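Local coordinates for protein histidine acid phosphatase (Hafnia alvei, PDB 4ARU) that belongs to branch 2 of the histidine phosphatase superfamily, enzymes that pair an alpha/beta core with a mainly helical region, at residues G62-R67 with G333-F338; P273-I278 with G315-T320; L165-S170 with W246-K251; H37-W42 with S170-P175; P129-I134 with G205-L210. All blocks are in the same frame, centred on the assembly; numbering follows the deposited sequence. Where two conformers were deposited one is given.

Overall arrangement
The first segments come in the order 37-42, 62-67, 129-134, 165-170 and 273-278, and contact 4 interlocks with contacts 1, 3 and 5 because their segments alternate. Contacts 1 and 2, centres about 18 Å apart, belong to the alpha/beta core: strand 335-342 of the mixed sheet follows helix 307-317, and Phe338 packs on Ile278 and Leu317. Contacts 3 and 4, centres about 13 Å apart, share helix 162-172 and Ser170 in the helical part, their centres about 30 and 34 Å from that of contact 1. Contact 5 touches contact 2 through Pro129 and Pro273, so helix 264-282 borders both contacts, and the turn at 129-134 lies between it and the hairpin of strands 198-201 and 208-211.

Contact 1 (G62-R67 with G333-F338); sequences GFYRER and GGALVF
Tyr64 reaches from helix 51-70 to strand 335-342, where it meets Ala335 and Val337. Its CB already points at the strand, and the ring follows because CG stands anti to the carbonyl carbon (chi1 -71°). With the nearest CA atoms, those of Tyr64 and Val337, 10.2 Å apart, the aromatic side chain bridges most of the separation. Farther out on the ring, Tyr64 CE1 packs obliquely against Val337 CG2 at 4.0 Å; the two side chains come from opposite directions. This is a helix laid over one side of the central mixed sheet of the histidine phosphatase alpha/beta core, and Ile15 of the adjacent strand 9-18 touches both Tyr64 and Ala335. At the tip, Tyr64 OH lies 3.4 Å from Ala335 CB, an apolar neighbour that offers the hydroxyl no bond. Its polar partner is a water in the ring plane, hydrogen-bonded to Tyr64 OH at 2.8 Å. The same water donates to Gly333 O at 2.7 Å, linking the phenol to the loop that leads into the strand. Tyr64 OH and Gly333 O are themselves 4.4 Å apart, too far for a direct bond. A turn further along the helix, Arg67 forms a salt bridge with Glu339.

Contact 2 (P273-I278 with G315-T320); sequences PLLQTI and GMLGMT
Leu275 sends CG anti to its own backbone nitrogen (chi1 -171°), while Met316 places CG anti to the carbonyl carbon and bends at its last torsion (chi3 78°); between them these settings bring the two side chains tip to tip. The closest atoms are Leu275 CD2 and Met316 CE, 3.6 Å apart. Met316 SD is also near the same branch, 4.0 Å from Leu275 CD2, so that methyl meets both the sulfur and the terminal carbon of the thioether. The other branch serves a second neighbour: Leu275 CD1 rests 4.0 Å from Leu317 CD1, the two leucines slanting past one another. Leu275 therefore forks over two successive residues at the end of helix 307-317. That end is a Schellman motif, with Gly318 at positive phi as its C-prime residue. On the opposite helix, which is kinked near Pro273, Thr277 OG1 binds Pro273 O at 2.9 Å, and the same oxygen takes Thr277 N from the other face of its plane. Val402 and Ser405 of helix 395-405 also touch Leu275, while Leu317 packs on Phe398. Because no hydrogen bond or charge pair spans the two segments, their direct attraction rests on dispersion and the mutual covering of methyl and thioether groups, Met316 staying partly exposed.

Contact 3 (L165-S170 with W246-K251); sequences LALMSS and WNSLLK
Leu167 is the first residue of segment 165-170 to meet the second helix, and both its CG and its CD2 take part. Leu167 CG lies 3.8 Å from Leu249 CD2, where the two side chains cross at about a right angle. Leu167 CD2 passes over Ser248, 3.6 Å from Ser248 OG and 3.7 Å from Ser248 CB. The methyl group is no partner for that hydroxyl, which instead forms a hydrogen bond with Ser164 OG just before the segment, so the hydroxyl that bonds to Ser164 is also in van der Waals contact with the Leu167 methyl.

Met168 comes next and offers backbone as well as side chain. Leu249 CD2 reaches to 3.8 Å from Met168 N, resting on the helix backbone. The methionine leaves with CG anti to its backbone nitrogen, then bends at chi2 (56°) and chi3 (78°), which brings Met168 CE round to 3.9 Å from Leu249 CD2. One methyl of Leu249 is thus touched by Leu167, by the Met168 backbone and by the tip of the Met168 side chain. The CA atoms of Met168 and Leu249 are 6.5 Å apart, and the short helix axes approach to 9.2 Å at a signed crossing angle of -109°, a steep crossing.

Met168 also packs on Ala217, Leu220 and Phe224 of helix 213-229 and on Phe191 of helix 191-194. Ile240 touches Leu249, so helices 191-194 and 213-229 and the loop before helix 243-262 border the crossing of 162-172 with 243-262.

Contact 4 (H37-W42 with S170-P175); sequences HQWPEW and SVLDFP
His37 NE2 donates a short, nearly straight hydrogen bond to Asp173 OD2, 2.8 Å long with an N-H...O angle of 170°. The acceptor lies in the imidazole plane, so the bond points outward from the ring's edge. On the carboxylate it arrives at the anti side of OD2, somewhat out of the carboxylate plane, and the two flat groups stand 84° apart. A carboxylate so placed would tend to favour a positively charged imidazole, although the bond does not require it.

Asp173 closes helix 162-172 as the C-prime residue of a Schellman motif, and its CB points toward the loop from there. Its phi is positive (54°), Asp173 N bonds to Ser170 O at 3.1 Å, and Phe174 N turns back to Ser169 O. His37 CD2 also comes to 3.7 Å from Leu172 O, a carbonyl at this helix end whose hydrogen bond is made with Thr35 OG1; that same hydroxyl is hydrogen-bonded to His37 N. The histidine is thereby placed by its own loop as well as by the aspartate.

Two residues further on, Trp39 CZ2 approaches Leu172 CD2 at 4.5 Å, a looser apolar touch beside the polar pair. The indole nitrogen, Trp39 NE1, is hydrogen-bonded to Met31 O. The loop 37-42 runs alongside helix 213-229, with Trp39 on Leu220 and Ile223, and Trp237 meets the rings of both His37 and Trp39. The His37-Asp173 bond and the Trp39-Leu172 contact join the end of helix 162-172 to the loop between helices 29-33 and 51-70.

Contact 5 (P129-I134 with G205-L210); sequences PVKAGI and GNKVAL
Val130 and Asn206 bring the two backbones to within 6.1 Å, CA to CA, where a type I turn from Val130 to Gly133 faces the loop 205-207; Gly133 N closes the turn on Val130 O at 3.0 Å. The side chain of Val130 is aimed at Asn206 and, with CG1 anti to the backbone nitrogen (chi1 172°), that branch does all the touching. Val130 CG1 is 3.5 Å from Asn206 ND2 and 3.6 Å from Asn206 CB, so the methyl lies across the root and the amide of the asparagine. The amide finds its hydrogen bond elsewhere, from ND2 to Ser136 OG, a little past segment 129-134. Beside this pair, Lys131 CD passes 3.8 Å from Lys207 NZ. The two ammonium nitrogens, Lys131 NZ and Lys207 NZ, are 4.9 Å apart, a like-charged pair that probably costs a little. These distances hold for one of two modelled conformers of Asn206 and Lys207, and Lys207 also meets a crystal neighbour, so its position carries less weight. Asn202 OD1 is hydrogen-bonded to both Gly205 N and Lys207 N, bracing the loop from within, and Val130 also leans on His269 and Asn270 of helix 264-282. The loop joins antiparallel strands 198-201 and 208-211, a two-stranded beta hairpin whose connecting end packs against the type I turn.

Contact 1 (G62-R67 with G333-F338)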
# COMPACT_ATOMS: atom_id res chain seq x y z
N GLY A 62 3.55 -13.36 -12.20
CA GLY A 62 3.09 -14.09 -13.39
C GLY A 62 2.01 -13.32 -14.13
O GLY A 62 1.99 -13.33 -15.36
N PHE A 63 1.12 -12.68 -13.41
CA PHE A 63 0.08 -11.88 -14.05
C PHE A 63 0.70 -10.69 -14.77
O PHE A 63 0.38 -10.40 -15.93
CB PHE A 63 -0.95 -11.41 -13.03
CG PHE A 63 -2.00 -10.51 -13.64
CD1 PHE A 63 -2.95 -11.04 -14.51
CD2 PHE A 63 -1.95 -9.14 -13.44
CE1 PHE A 63 -3.91 -10.21 -15.12
CE2 PHE A 63 -2.89 -8.31 -14.05
CZ PHE A 63 -3.86 -8.86 -14.89
N TYR A 64 1.59 -10.00 -14.08
CA TYR A 64 2.30 -8.88 -14.67
C TYR A 64 3.06 -9.30 -15.93
O TYR A 64 3.05 -8.58 -16.94
CB TYR A 64 3.29 -8.23 -13.69
CG TYR A 64 2.71 -7.45 -12.54
CD1 TYR A 64 1.83 -6.39 -12.74
CD2 TYR A 64 3.08 -7.76 -11.24
CE1 TYR A 64 1.32 -5.71 -11.62
CE2 TYR A 64 2.58 -7.06 -10.15
CZ TYR A 64 1.69 -6.07 -10.35
OH TYR A 64 1.26 -5.42 -9.16
N ARG A 65 3.68 -10.47 -15.89
CA ARG A 65 4.35 -11.00 -17.08
C ARG A 65 3.39 -11.10 -18.25
O ARG A 65 3.68 -10.61 -19.35
CB ARG A 65 5.04 -12.35 -16.81
CG ARG A 65 5.73 -12.97 -18.03
CD ARG A 65 6.69 -11.95 -18.65
NE ARG A 65 7.46 -12.45 -19.80
CZ ARG A 65 8.56 -13.20 -19.72
NH1 ARG A 65 9.08 -13.56 -18.55
NH2 ARG A 65 9.18 -13.58 -20.84
N GLU A 66 2.21 -11.70 -18.03
CA GLU A 66 1.26 -11.89 -19.11
C GLU A 66 0.77 -10.53 -19.61
O GLU A 66 0.65 -10.37 -20.83
CB GLU A 66 0.06 -12.71 -18.67
CG GLU A 66 0.32 -14.18 -18.42
CD GLU A 66 -0.93 -15.07 -18.48
OE1 GLU A 66 -1.93 -14.74 -19.15
OE2 GLU A 66 -0.89 -16.15 -17.86
N ARG A 67 0.49 -9.58 -18.72
CA ARG A 67 -0.07 -8.29 -19.11
C ARG A 67 0.99 -7.54 -19.92
O ARG A 67 0.71 -7.01 -21.01
CB ARG A 67 -0.44 -7.49 -17.86
CG ARG A 67 -0.87 -6.03 -18.08
CD ARG A 67 -1.21 -5.47 -16.70
NE ARG A 67 -1.48 -4.03 -16.61
CZ ARG A 67 -2.59 -3.48 -16.07
NH1 ARG A 67 -3.59 -4.21 -15.56
NH2 ARG A 67 -2.68 -2.15 -16.04
N GLY A 333 0.22 -7.26 -1.47
CA GLY A 333 0.57 -7.38 -2.85
C GLY A 333 -0.15 -6.44 -3.81
O GLY A 333 0.09 -6.48 -5.02
N GLY A 334 -1.04 -5.60 -3.31
CA GLY A 334 -1.72 -4.61 -4.18
C GLY A 334 -0.76 -3.52 -4.56
O GLY A 334 0.10 -3.14 -3.77
N ALA A 335 -0.88 -3.00 -5.77
CA ALA A 335 0.09 -2.08 -6.24
C ALA A 335 -0.53 -0.97 -7.09
O ALA A 335 -1.47 -1.25 -7.89
CB ALA A 335 1.13 -2.80 -7.06
N LEU A 336 0.04 0.23 -6.98
CA LEU A 336 -0.22 1.26 -7.95
C LEU A 336 0.70 1.02 -9.14
O LEU A 336 1.96 1.02 -9.02
CB LEU A 336 0.08 2.65 -7.40
CG LEU A 336 -0.90 3.15 -6.35
CD1 LEU A 336 -0.33 4.42 -5.72
CD2 LEU A 336 -2.27 3.36 -7.00
N VAL A 337 0.11 0.90 -10.30
CA VAL A 337 0.83 0.66 -11.53
C VAL A 337 0.68 1.90 -12.37
O VAL A 337 -0.39 2.20 -12.90
CB VAL A 337 0.30 -0.57 -12.27
CG1 VAL A 337 1.08 -0.80 -13.56
CG2 VAL A 337 0.33 -1.82 -11.36
N PHE A 338 1.79 2.57 -12.55
CA PHE A 338 1.90 3.78 -13.36
C PHE A 338 2.47 3.42 -14.72
O PHE A 338 3.56 2.84 -14.79
CB PHE A 338 2.80 4.83 -12.73
CG PHE A 338 2.33 5.36 -11.42
CD1 PHE A 338 2.56 4.69 -10.23
CD2 PHE A 338 1.80 6.66 -11.38
CE1 PHE A 338 2.13 5.22 -9.05
CE2 PHE A 338 1.42 7.22 -10.16
CZ PHE A 338 1.56 6.45 -9.00
O HOH W 1 2.20 -6.47 -6.71

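Contact 2 (P273-I278 with G315-T320)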
# COMPACT_ATOMS: atom_id res chain seq x y z
N PRO A 273 9.86 11.63 -1.64
CA PRO A 273 10.86 10.88 -2.39
C PRO A 273 10.27 9.89 -3.36
O PRO A 273 10.76 9.77 -4.50
CB PRO A 273 11.69 10.22 -1.28
CG PRO A 273 11.66 11.28 -0.20
CD PRO A 273 10.20 11.75 -0.21
N LEU A 274 9.27 9.16 -2.96
CA LEU A 274 8.70 8.18 -3.85
C LEU A 274 8.02 8.82 -5.04
O LEU A 274 8.15 8.35 -6.18
CB LEU A 274 7.74 7.23 -3.11
CG LEU A 274 8.33 6.01 -2.42
CD1 LEU A 274 7.29 5.36 -1.53
CD2 LEU A 274 8.84 5.04 -3.48
N LEU A 275 7.25 9.87 -4.79
CA LEU A 275 6.55 10.50 -5.91
C LEU A 275 7.57 11.08 -6.89
O LEU A 275 7.38 10.96 -8.12
CB LEU A 275 5.54 11.55 -5.46
CG LEU A 275 4.62 12.07 -6.59
CD1 LEU A 275 3.77 10.97 -7.12
CD2 LEU A 275 3.75 13.19 -6.04
N GLN A 276 8.63 11.71 -6.40
CA GLN A 276 9.63 12.24 -7.31
C GLN A 276 10.27 11.11 -8.12
O GLN A 276 10.53 11.25 -9.33
CB GLN A 276 10.72 13.00 -6.52
CG GLN A 276 11.65 13.86 -7.31
CD GLN A 276 11.13 15.27 -7.52
OE1 GLN A 276 9.92 15.60 -7.29
NE2 GLN A 276 12.02 16.10 -7.94
N THR A 277 10.60 10.01 -7.46
CA THR A 277 11.21 8.85 -8.10
C THR A 277 10.31 8.27 -9.20
O THR A 277 10.75 8.00 -10.32
CB THR A 277 11.56 7.80 -7.05
OG1 THR A 277 12.57 8.36 -6.21
CG2 THR A 277 12.15 6.54 -7.64
N ILE A 278 9.04 8.12 -8.87
CA ILE A 278 8.05 7.60 -9.83
C ILE A 278 7.92 8.53 -11.03
O ILE A 278 8.01 8.10 -12.21
CB ILE A 278 6.68 7.41 -9.14
CG1 ILE A 278 6.76 6.26 -8.16
CG2 ILE A 278 5.58 7.16 -10.18
CD1 ILE A 278 5.65 6.17 -7.15
N GLY A 315 -2.78 10.21 -1.46
CA GLY A 315 -3.12 11.51 -0.92
C GLY A 315 -2.47 12.66 -1.67
O GLY A 315 -3.12 13.69 -1.92
N MET A 316 -1.21 12.49 -2.07
CA MET A 316 -0.50 13.54 -2.81
C MET A 316 -1.15 13.82 -4.17
O MET A 316 -1.22 14.97 -4.57
CB MET A 316 0.97 13.19 -3.03
CG MET A 316 1.75 13.12 -1.75
SD MET A 316 3.49 12.71 -2.04
CE MET A 316 4.10 14.25 -2.57
N LEU A 317 -1.59 12.75 -4.84
CA LEU A 317 -2.21 12.84 -6.17
C LEU A 317 -3.75 12.96 -6.10
O LEU A 317 -4.40 13.14 -7.15
CB LEU A 317 -1.81 11.65 -7.03
CG LEU A 317 -0.35 11.67 -7.50
CD1 LEU A 317 0.01 10.39 -8.20
CD2 LEU A 317 0.01 12.89 -8.33
N GLY A 318 -4.33 12.96 -4.89
CA GLY A 318 -5.78 13.06 -4.74
C GLY A 318 -6.55 11.87 -5.28
O GLY A 318 -7.71 12.02 -5.69
N MET A 319 -5.93 10.70 -5.38
CA MET A 319 -6.56 9.49 -5.98
C MET A 319 -7.29 8.73 -4.87
O MET A 319 -6.71 8.48 -3.80
CB MET A 319 -5.54 8.59 -6.65
CG MET A 319 -4.81 9.28 -7.78
SD MET A 319 -3.66 8.19 -8.67
CE MET A 319 -2.59 7.68 -7.33
N THR A 320 -8.53 8.35 -5.13
CA THR A 320 -9.27 7.56 -4.18
C THR A 320 -9.87 6.42 -4.96
O THR A 320 -10.08 6.53 -6.19
CB THR A 320 -10.35 8.34 -3.44
OG1 THR A 320 -11.20 8.95 -4.37
CG2 THR A 320 -9.74 9.45 -2.58

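Contact 3 (L165-S170 with W246-K251)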
# COMPACT_ATOMS: atom_id res chain seq x y z
N LEU A 165 -17.50 -0.37 15.10
CA LEU A 165 -16.84 -0.63 16.39
C LEU A 165 -17.61 -1.67 17.20
O LEU A 165 -17.04 -2.55 17.87
CB LEU A 165 -16.66 0.67 17.17
CG LEU A 165 -15.64 1.67 16.63
CD1 LEU A 165 -15.59 2.98 17.40
CD2 LEU A 165 -14.27 1.02 16.63
N ALA A 166 -18.94 -1.64 17.11
CA ALA A 166 -19.76 -2.64 17.79
C ALA A 166 -19.53 -4.03 17.20
O ALA A 166 -19.46 -5.00 17.92
CB ALA A 166 -21.23 -2.28 17.74
N LEU A 167 -19.37 -4.08 15.88
CA LEU A 167 -19.06 -5.37 15.24
C LEU A 167 -17.70 -5.88 15.68
O LEU A 167 -17.54 -7.05 15.99
CB LEU A 167 -19.12 -5.26 13.72
CG LEU A 167 -18.72 -6.50 12.91
CD1 LEU A 167 -19.66 -7.65 13.21
CD2 LEU A 167 -18.72 -6.16 11.44
N MET A 168 -16.72 -5.00 15.72
CA MET A 168 -15.38 -5.41 16.17
C MET A 168 -15.50 -5.98 17.60
O MET A 168 -14.90 -7.01 17.93
CB MET A 168 -14.39 -4.25 16.16
CG MET A 168 -12.99 -4.61 16.63
SD MET A 168 -12.18 -5.99 15.75
CE MET A 168 -11.64 -5.22 14.27
N SER A 169 -16.20 -5.27 18.47
CA SER A 169 -16.44 -5.77 19.83
C SER A 169 -16.99 -7.18 19.88
O SER A 169 -16.49 -8.02 20.61
CB SER A 169 -17.33 -4.78 20.59
OG SER A 169 -17.53 -5.18 21.94
N SER A 170 -17.99 -7.45 19.02
CA SER A 170 -18.63 -8.75 19.01
C SER A 170 -17.69 -9.83 18.47
O SER A 170 -17.67 -10.93 19.00
CB SER A 170 -19.98 -8.69 18.25
OG SER A 170 -19.80 -8.51 16.86
N TRP A 246 -16.97 -8.20 6.68
CA TRP A 246 -15.64 -7.84 6.23
C TRP A 246 -15.58 -6.37 5.87
O TRP A 246 -14.63 -5.68 6.25
CB TRP A 246 -15.22 -8.65 4.99
CG TRP A 246 -14.66 -10.01 5.28
CD1 TRP A 246 -15.21 -11.18 4.95
CD2 TRP A 246 -13.44 -10.31 5.94
NE1 TRP A 246 -14.42 -12.23 5.38
CE2 TRP A 246 -13.32 -11.71 6.01
CE3 TRP A 246 -12.46 -9.51 6.48
CZ2 TRP A 246 -12.21 -12.35 6.59
CZ3 TRP A 246 -11.36 -10.12 7.09
CH2 TRP A 246 -11.26 -11.53 7.15
N ASN A 247 -16.57 -5.88 5.13
CA ASN A 247 -16.52 -4.48 4.72
C ASN A 247 -16.61 -3.56 5.89
O ASN A 247 -15.92 -2.55 5.91
CB ASN A 247 -17.62 -4.15 3.70
CG ASN A 247 -17.43 -4.85 2.35
OD1 ASN A 247 -16.34 -5.31 2.03
ND2 ASN A 247 -18.49 -4.96 1.60
N SER A 248 -17.44 -3.89 6.86
CA SER A 248 -17.65 -3.03 8.02
C SER A 248 -16.38 -2.98 8.86
O SER A 248 -15.96 -1.91 9.31
CB SER A 248 -18.83 -3.57 8.84
OG SER A 248 -18.97 -2.81 10.04
N LEU A 249 -15.70 -4.10 9.05
CA LEU A 249 -14.46 -4.07 9.83
C LEU A 249 -13.34 -3.32 9.10
O LEU A 249 -12.59 -2.50 9.68
CB LEU A 249 -14.00 -5.49 10.12
CG LEU A 249 -14.93 -6.33 10.98
CD1 LEU A 249 -14.53 -7.83 11.00
CD2 LEU A 249 -15.03 -5.74 12.40
N LEU A 250 -13.20 -3.55 7.80
CA LEU A 250 -12.11 -2.90 7.07
C LEU A 250 -12.39 -1.42 6.85
O LEU A 250 -11.46 -0.67 6.64
CB LEU A 250 -11.83 -3.64 5.73
CG LEU A 250 -10.73 -4.75 5.81
CD1 LEU A 250 -9.33 -4.26 6.23
CD2 LEU A 250 -11.20 -5.88 6.70
N LYS A 251 -13.64 -0.99 7.00
CA LYS A 251 -13.98 0.44 6.96
C LYS A 251 -13.14 1.19 8.00
O LYS A 251 -12.62 2.28 7.75
CB LYS A 251 -15.46 0.63 7.25
CG LYS A 251 -15.88 2.08 7.23
CD LYS A 251 -17.38 2.29 7.14
CE LYS A 251 -18.12 1.51 8.17
NZ LYS A 251 -19.55 1.94 8.15

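Contact 4 (H37-W42 with S170-P175)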
# COMPACT_ATOMS: atom_id res chain seq x y z
N HIS A 37 -10.13 -14.72 23.65
CA HIS A 37 -9.64 -15.80 22.79
C HIS A 37 -8.16 -15.68 22.61
O HIS A 37 -7.59 -14.67 22.99
CB HIS A 37 -10.31 -15.72 21.45
CG HIS A 37 -11.79 -15.71 21.54
ND1 HIS A 37 -12.49 -16.60 22.32
CD2 HIS A 37 -12.71 -14.87 21.01
CE1 HIS A 37 -13.78 -16.35 22.23
NE2 HIS A 37 -13.94 -15.30 21.45
N GLN A 38 -7.53 -16.74 22.13
CA GLN A 38 -6.08 -16.70 21.92
C GLN A 38 -5.81 -16.43 20.46
O GLN A 38 -6.37 -17.10 19.60
CB GLN A 38 -5.46 -18.04 22.32
CG GLN A 38 -5.82 -18.47 23.73
CD GLN A 38 -5.74 -17.35 24.78
OE1 GLN A 38 -6.74 -17.01 25.45
NE2 GLN A 38 -4.55 -16.79 24.95
N TRP A 39 -4.94 -15.46 20.20
CA TRP A 39 -4.52 -15.21 18.86
C TRP A 39 -3.73 -16.40 18.27
O TRP A 39 -2.89 -16.97 18.95
CB TRP A 39 -3.68 -13.93 18.81
CG TRP A 39 -4.47 -12.68 19.05
CD1 TRP A 39 -4.61 -12.02 20.26
CD2 TRP A 39 -5.16 -11.91 18.08
NE1 TRP A 39 -5.38 -10.88 20.06
CE2 TRP A 39 -5.75 -10.81 18.74
CE3 TRP A 39 -5.38 -12.06 16.71
CZ2 TRP A 39 -6.50 -9.86 18.07
CZ3 TRP A 39 -6.14 -11.13 16.05
CH2 TRP A 39 -6.68 -10.02 16.72
N PRO A 40 -4.01 -16.73 17.02
CA PRO A 40 -3.36 -17.92 16.44
C PRO A 40 -1.86 -17.66 16.18
O PRO A 40 -1.46 -16.53 15.87
CB PRO A 40 -4.16 -18.15 15.15
CG PRO A 40 -4.78 -16.86 14.83
CD PRO A 40 -5.14 -16.29 16.18
N GLU A 41 -1.05 -18.69 16.32
CA GLU A 41 0.38 -18.56 16.04
C GLU A 41 0.63 -18.59 14.54
O GLU A 41 0.11 -19.45 13.82
CB GLU A 41 1.22 -19.62 16.76
CG GLU A 41 1.62 -19.24 18.20
CD GLU A 41 2.66 -18.10 18.28
OE1 GLU A 41 2.29 -16.89 18.25
OE2 GLU A 41 3.88 -18.42 18.39
N TRP A 42 1.46 -17.64 14.08
CA TRP A 42 1.89 -17.59 12.68
C TRP A 42 3.15 -18.45 12.48
O TRP A 42 3.87 -18.75 13.44
CB TRP A 42 2.16 -16.14 12.27
CG TRP A 42 0.89 -15.44 12.02
CD1 TRP A 42 -0.07 -15.05 12.95
CD2 TRP A 42 0.38 -15.04 10.76
NE1 TRP A 42 -1.12 -14.45 12.33
CE2 TRP A 42 -0.88 -14.44 10.98
CE3 TRP A 42 0.87 -15.12 9.46
CZ2 TRP A 42 -1.65 -13.93 9.94
CZ3 TRP A 42 0.09 -14.62 8.43
CH2 TRP A 42 -1.15 -14.06 8.67
N SER A 170 -17.99 -7.45 19.02
CA SER A 170 -18.63 -8.75 19.01
C SER A 170 -17.69 -9.83 18.47
O SER A 170 -17.67 -10.93 19.00
CB SER A 170 -19.98 -8.69 18.25
OG SER A 170 -19.80 -8.51 16.86
N VAL A 171 -16.92 -9.52 17.44
CA VAL A 171 -15.95 -10.46 16.87
C VAL A 171 -14.88 -10.84 17.90
O VAL A 171 -14.49 -12.01 18.00
CB VAL A 171 -15.29 -9.84 15.61
CG1 VAL A 171 -14.04 -10.61 15.18
CG2 VAL A 171 -16.32 -9.74 14.49
N LEU A 172 -14.43 -9.86 18.67
CA LEU A 172 -13.48 -10.09 19.75
C LEU A 172 -14.09 -10.75 20.96
O LEU A 172 -13.35 -11.31 21.77
CB LEU A 172 -12.89 -8.73 20.22
CG LEU A 172 -12.06 -8.01 19.18
CD1 LEU A 172 -11.79 -6.64 19.73
CD2 LEU A 172 -10.76 -8.75 18.87
N ASP A 173 -15.41 -10.70 21.15
CA ASP A 173 -15.99 -10.96 22.49
C ASP A 173 -15.37 -10.08 23.54
O ASP A 173 -15.10 -10.48 24.67
CB ASP A 173 -15.92 -12.45 22.85
CG ASP A 173 -16.85 -13.29 21.98
OD1 ASP A 173 -18.07 -13.13 22.18
OD2 ASP A 173 -16.42 -14.09 21.10
N PHE A 174 -15.20 -8.81 23.16
CA PHE A 174 -14.57 -7.80 24.02
C PHE A 174 -15.16 -7.75 25.44
O PHE A 174 -14.42 -7.62 26.41
CB PHE A 174 -14.58 -6.42 23.32
CG PHE A 174 -14.07 -5.28 24.20
CD1 PHE A 174 -12.71 -5.12 24.46
CD2 PHE A 174 -14.95 -4.36 24.73
CE1 PHE A 174 -12.27 -4.07 25.25
CE2 PHE A 174 -14.50 -3.32 25.52
CZ PHE A 174 -13.17 -3.17 25.76
N PRO A 175 -16.49 -7.79 25.57
CA PRO A 175 -17.04 -7.63 26.92
C PRO A 175 -16.59 -8.74 27.91
O PRO A 175 -16.62 -8.52 29.13
CB PRO A 175 -18.56 -7.68 26.68
CG PRO A 175 -18.74 -7.22 25.28
CD PRO A 175 -17.56 -7.75 24.54

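Contact 5 (P129-I134 with G205-L210)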
# COMPACT_ATOMS: atom_id res chain seq x y z
N PRO A 129 11.29 8.94 4.78
CA PRO A 129 12.15 10.11 4.85
C PRO A 129 12.11 10.80 6.22
O PRO A 129 13.10 11.38 6.68
CB PRO A 129 11.60 11.04 3.76
CG PRO A 129 10.26 10.52 3.45
CD PRO A 129 10.27 9.06 3.71
N VAL A 130 10.96 10.76 6.87
CA VAL A 130 10.84 11.39 8.19
C VAL A 130 11.67 10.60 9.23
O VAL A 130 12.51 11.17 9.97
CB VAL A 130 9.35 11.51 8.59
CG1 VAL A 130 9.20 11.97 10.02
CG2 VAL A 130 8.66 12.51 7.66
N LYS A 131 11.49 9.29 9.28
CA LYS A 131 12.29 8.48 10.22
C LYS A 131 13.79 8.57 9.89
O LYS A 131 14.63 8.60 10.78
CB LYS A 131 11.79 7.04 10.15
CG LYS A 131 12.57 6.04 10.98
CD LYS A 131 11.78 4.73 11.17
CE LYS A 131 11.54 3.97 9.87
NZ LYS A 131 11.05 2.58 10.05
N ALA A 132 14.12 8.66 8.60
CA ALA A 132 15.52 8.80 8.14
C ALA A 132 16.16 10.17 8.43
O ALA A 132 17.36 10.39 8.23
CB ALA A 132 15.61 8.49 6.65
N GLY A 133 15.32 11.14 8.80
CA GLY A 133 15.81 12.47 9.15
C GLY A 133 15.94 13.47 8.00
O GLY A 133 16.60 14.51 8.18
N ILE A 134 15.28 13.19 6.87
CA ILE A 134 15.37 14.07 5.70
C ILE A 134 14.60 15.36 5.98
O ILE A 134 15.07 16.46 5.65
CB ILE A 134 14.80 13.40 4.44
CG1 ILE A 134 15.55 12.08 4.08
CG2 ILE A 134 14.77 14.33 3.23
CD1 ILE A 134 17.04 12.23 3.75
N GLY A 205 7.84 15.13 16.60
CA GLY A 205 6.79 15.20 15.59
C GLY A 205 6.98 14.15 14.50
O GLY A 205 6.22 14.14 13.52
N ASN A 206 7.94 13.24 14.70
CA ASN A 206 8.28 12.24 13.70
C ASN A 206 7.66 10.86 13.99
O ASN A 206 7.88 9.91 13.23
CB ASN A 206 9.82 12.20 13.51
CG ASN A 206 10.38 13.54 13.04
OD1 ASN A 206 11.59 13.79 13.15
ND2 ASN A 206 9.51 14.43 12.53
N LYS A 207 6.87 10.76 15.06
CA LYS A 207 6.11 9.55 15.36
C LYS A 207 4.68 9.94 15.73
O LYS A 207 4.46 10.65 16.71
CB LYS A 207 6.76 8.72 16.48
CG LYS A 207 8.00 7.94 16.03
CD LYS A 207 7.66 7.00 14.87
CE LYS A 207 8.91 6.39 14.19
NZ LYS A 207 8.59 5.76 12.87
N VAL A 208 3.72 9.47 14.95
CA VAL A 208 2.31 9.88 15.06
C VAL A 208 1.45 8.65 15.09
O VAL A 208 1.68 7.68 14.36
CB VAL A 208 1.96 10.79 13.84
CG1 VAL A 208 0.52 11.23 13.84
CG2 VAL A 208 2.88 12.00 13.74
N ALA A 209 0.42 8.64 15.94
CA ALA A 209 -0.47 7.52 15.95
C ALA A 209 -1.90 7.93 16.27
O ALA A 209 -2.11 8.85 17.09
CB ALA A 209 -0.00 6.49 16.97
N LEU A 210 -2.84 7.24 15.67
CA LEU A 210 -4.24 7.40 16.05
C LEU A 210 -4.50 6.37 17.17
O LEU A 210 -4.56 5.15 16.91
CB LEU A 210 -5.17 7.15 14.84
CG LEU A 210 -6.65 7.14 15.12
CD1 LEU A 210 -7.10 8.56 15.49
CD2 LEU A 210 -7.40 6.64 13.91